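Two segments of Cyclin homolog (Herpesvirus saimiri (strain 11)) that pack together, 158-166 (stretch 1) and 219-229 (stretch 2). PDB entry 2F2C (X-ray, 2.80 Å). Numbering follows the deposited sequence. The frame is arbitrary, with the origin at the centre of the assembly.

Stretch 1, residues 158-166: PLCNALKIP
Stretch 2 (219-229) CYLEDLSSILN

No hydrogen bond crosses this contact; apolar side chains carry it, centred on Leu163, the first residue beyond its helix. Helix 158-162 and helix 219-228 run obliquely, their N-to-C directions 116° apart and their axes 11.0 Å apart at closest approach, burying 418 Å² in all. Leu163 gives up most, 104 Å²; it, Leu159, Leu224, Leu228 and Ile165 are buried, as suits aliphatic side chains, while Asp223 is exposed. CA-CA distances are 7.0 Å for Leu163-Asp223 and 7.6 Å for Ala162-Ile227.

Leu163 (phi/psi -78/12) remains tied to the helix by its N to Leu159 O, 2.8 Å. Its chi1 is m, its chi2 an off-well 148°, and its CD2 reaches Asp223 CB at 3.7 Å, Leu224 CD2 at 3.8 Å and Tyr220 CD1 at 3.9 Å. Asp223 thus offers its methylene here. One turn earlier, Leu159 (m, t) places CD2 3.9 Å from Ile227 CG2 and 4.1 Å from Leu228 CD2; the flexible, branched leucines Leu224 and Leu228 (both m, t) bring their ends nearer although CA-to-CB points sideways. Ala162, small and partly exposed, points CB toward the other helix, 4.1 Å from Ile227 (m, m) CD1.

Lys164 (51/31) turns the chain, its end leading away. Ile165 (-68/129; m, t) then sets CG1 3.9 Å from Tyr220 OH and 4.2 Å from Tyr220 CE1, obliquely to the ring; Tyr220 (chi1 m, chi2 -67°) suits its place because its broad ring offers carbon to both Leu163 and Ile165.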

# COMPACT_ATOMS: atom_id res chain seq x y z
N PRO A 158 -4.37 8.13 -12.66
CA PRO A 158 -4.24 9.57 -12.41
C PRO A 158 -4.01 10.40 -13.68
O PRO A 158 -4.56 11.51 -13.79
CB PRO A 158 -3.04 9.64 -11.47
CG PRO A 158 -3.14 8.42 -10.70
CD PRO A 158 -3.59 7.35 -11.68
N LEU A 159 -3.22 9.90 -14.63
CA LEU A 159 -3.04 10.62 -15.89
C LEU A 159 -4.32 10.66 -16.70
O LEU A 159 -4.71 11.74 -17.18
CB LEU A 159 -1.88 10.07 -16.73
CG LEU A 159 -0.48 10.30 -16.15
CD1 LEU A 159 0.56 9.81 -17.12
CD2 LEU A 159 -0.28 11.77 -15.82
N CYS A 160 -4.98 9.50 -16.83
CA CYS A 160 -6.29 9.40 -17.50
C CYS A 160 -7.33 10.38 -16.95
O CYS A 160 -8.02 11.04 -17.72
CB CYS A 160 -6.87 7.99 -17.39
SG CYS A 160 -6.01 6.77 -18.38
N ASN A 161 -7.45 10.43 -15.63
CA ASN A 161 -8.36 11.36 -14.97
C ASN A 161 -7.99 12.82 -15.24
O ASN A 161 -8.86 13.62 -15.58
CB ASN A 161 -8.40 11.11 -13.46
CG ASN A 161 -9.29 12.09 -12.75
OD1 ASN A 161 -10.52 11.97 -12.78
ND2 ASN A 161 -8.69 13.08 -12.12
N ALA A 162 -6.72 13.16 -15.10
CA ALA A 162 -6.26 14.52 -15.37
C ALA A 162 -6.42 14.96 -16.85
O ALA A 162 -6.73 16.13 -17.12
CB ALA A 162 -4.85 14.70 -14.89
N LEU A 163 -6.23 14.05 -17.80
CA LEU A 163 -6.49 14.40 -19.21
C LEU A 163 -7.98 14.36 -19.51
O LEU A 163 -8.38 14.37 -20.68
CB LEU A 163 -5.78 13.46 -20.17
CG LEU A 163 -4.27 13.30 -20.07
CD1 LEU A 163 -3.91 11.87 -20.47
CD2 LEU A 163 -3.50 14.33 -20.88
N LYS A 164 -8.78 14.27 -18.44
CA LYS A 164 -10.24 14.29 -18.49
C LYS A 164 -10.89 13.30 -19.47
O LYS A 164 -11.96 13.57 -20.02
CB LYS A 164 -10.77 15.72 -18.70
CG LYS A 164 -10.49 16.69 -17.54
CD LYS A 164 -11.70 16.84 -16.59
CE LYS A 164 -11.81 15.72 -15.52
NZ LYS A 164 -10.74 15.82 -14.46
N ILE A 165 -10.23 12.16 -19.69
CA ILE A 165 -10.83 11.01 -20.40
C ILE A 165 -11.96 10.39 -19.56
O ILE A 165 -11.77 10.07 -18.38
CB ILE A 165 -9.75 9.94 -20.70
CG1 ILE A 165 -8.61 10.53 -21.54
CG2 ILE A 165 -10.37 8.69 -21.35
CD1 ILE A 165 -7.40 9.66 -21.60
N PRO A 166 -13.13 10.21 -20.18
CA PRO A 166 -14.30 9.66 -19.50
C PRO A 166 -14.02 8.29 -18.90
O PRO A 166 -13.43 7.42 -19.56
CB PRO A 166 -15.33 9.54 -20.62
CG PRO A 166 -14.52 9.50 -21.86
CD PRO A 166 -13.41 10.48 -21.60
N CYS A 219 -3.61 15.47 -29.60
CA CYS A 219 -4.41 16.22 -28.64
C CYS A 219 -4.10 15.98 -27.15
O CYS A 219 -4.69 16.64 -26.29
CB CYS A 219 -5.90 15.95 -28.90
SG CYS A 219 -6.57 16.79 -30.36
N TYR A 220 -3.21 15.04 -26.84
CA TYR A 220 -2.88 14.80 -25.45
C TYR A 220 -1.45 15.20 -25.06
O TYR A 220 -1.15 15.36 -23.87
CB TYR A 220 -3.19 13.35 -25.07
CG TYR A 220 -4.68 13.02 -25.08
CD1 TYR A 220 -5.56 13.60 -24.16
CD2 TYR A 220 -5.20 12.13 -26.02
CE1 TYR A 220 -6.93 13.30 -24.18
CE2 TYR A 220 -6.56 11.82 -26.04
CZ TYR A 220 -7.42 12.41 -25.12
OH TYR A 220 -8.77 12.09 -25.16
N LEU A 221 -0.59 15.40 -26.07
CA LEU A 221 0.80 15.86 -25.91
C LEU A 221 0.93 17.18 -25.15
O LEU A 221 1.46 17.21 -24.04
CB LEU A 221 1.52 15.94 -27.28
N GLU A 222 0.43 18.27 -25.74
CA GLU A 222 0.34 19.55 -25.05
C GLU A 222 -0.05 19.45 -23.57
O GLU A 222 0.54 20.11 -22.72
CB GLU A 222 -0.65 20.48 -25.76
CG GLU A 222 -0.06 21.33 -26.88
CD GLU A 222 0.90 22.41 -26.39
OE1 GLU A 222 1.67 22.14 -25.44
OE2 GLU A 222 0.89 23.53 -26.96
N ASP A 223 -1.05 18.63 -23.27
CA ASP A 223 -1.53 18.47 -21.89
C ASP A 223 -0.57 17.68 -20.99
O ASP A 223 -0.24 18.12 -19.90
CB ASP A 223 -2.92 17.82 -21.87
CG ASP A 223 -4.02 18.78 -22.29
OD1 ASP A 223 -5.08 18.80 -21.62
OD2 ASP A 223 -3.93 19.55 -23.28
N LEU A 224 -0.12 16.51 -21.44
CA LEU A 224 0.80 15.74 -20.62
C LEU A 224 2.00 16.59 -20.27
O LEU A 224 2.56 16.50 -19.18
CB LEU A 224 1.22 14.46 -21.34
CG LEU A 224 0.16 13.37 -21.45
CD1 LEU A 224 0.66 12.30 -22.39
CD2 LEU A 224 -0.16 12.80 -20.07
N SER A 225 2.38 17.45 -21.21
CA SER A 225 3.48 18.37 -21.05
C SER A 225 3.24 19.25 -19.81
O SER A 225 4.13 19.44 -18.99
CB SER A 225 3.59 19.22 -22.30
OG SER A 225 4.74 20.02 -22.28
N SER A 226 2.01 19.74 -19.68
CA SER A 226 1.64 20.58 -18.55
C SER A 226 1.40 19.79 -17.27
O SER A 226 1.80 20.22 -16.20
CB SER A 226 0.41 21.42 -18.89
OG SER A 226 0.38 21.71 -20.27
N ILE A 227 0.73 18.64 -17.36
CA ILE A 227 0.51 17.78 -16.19
C ILE A 227 1.84 17.36 -15.56
O ILE A 227 2.06 17.56 -14.38
CB ILE A 227 -0.31 16.54 -16.56
CG1 ILE A 227 -1.69 16.93 -17.10
CG2 ILE A 227 -0.42 15.60 -15.38
CD1 ILE A 227 -2.48 17.78 -16.15
N LEU A 228 2.72 16.78 -16.37
CA LEU A 228 3.97 16.22 -15.88
C LEU A 228 5.02 17.29 -15.61
O LEU A 228 5.83 17.13 -14.69
CB LEU A 228 4.50 15.15 -16.84
CG LEU A 228 3.53 13.97 -16.98
CD1 LEU A 228 3.84 13.15 -18.18
CD2 LEU A 228 3.55 13.10 -15.75
N ASN A 229 4.97 18.39 -16.37
CA ASN A 229 5.92 19.50 -16.29
C ASN A 229 7.22 19.15 -17.00
O ASN A 229 8.31 19.50 -16.54
CB ASN A 229 6.15 19.98 -14.85
CG ASN A 229 6.71 21.43 -14.78
OD1 ASN A 229 6.79 22.13 -15.78
ND2 ASN A 229 7.10 21.85 -13.58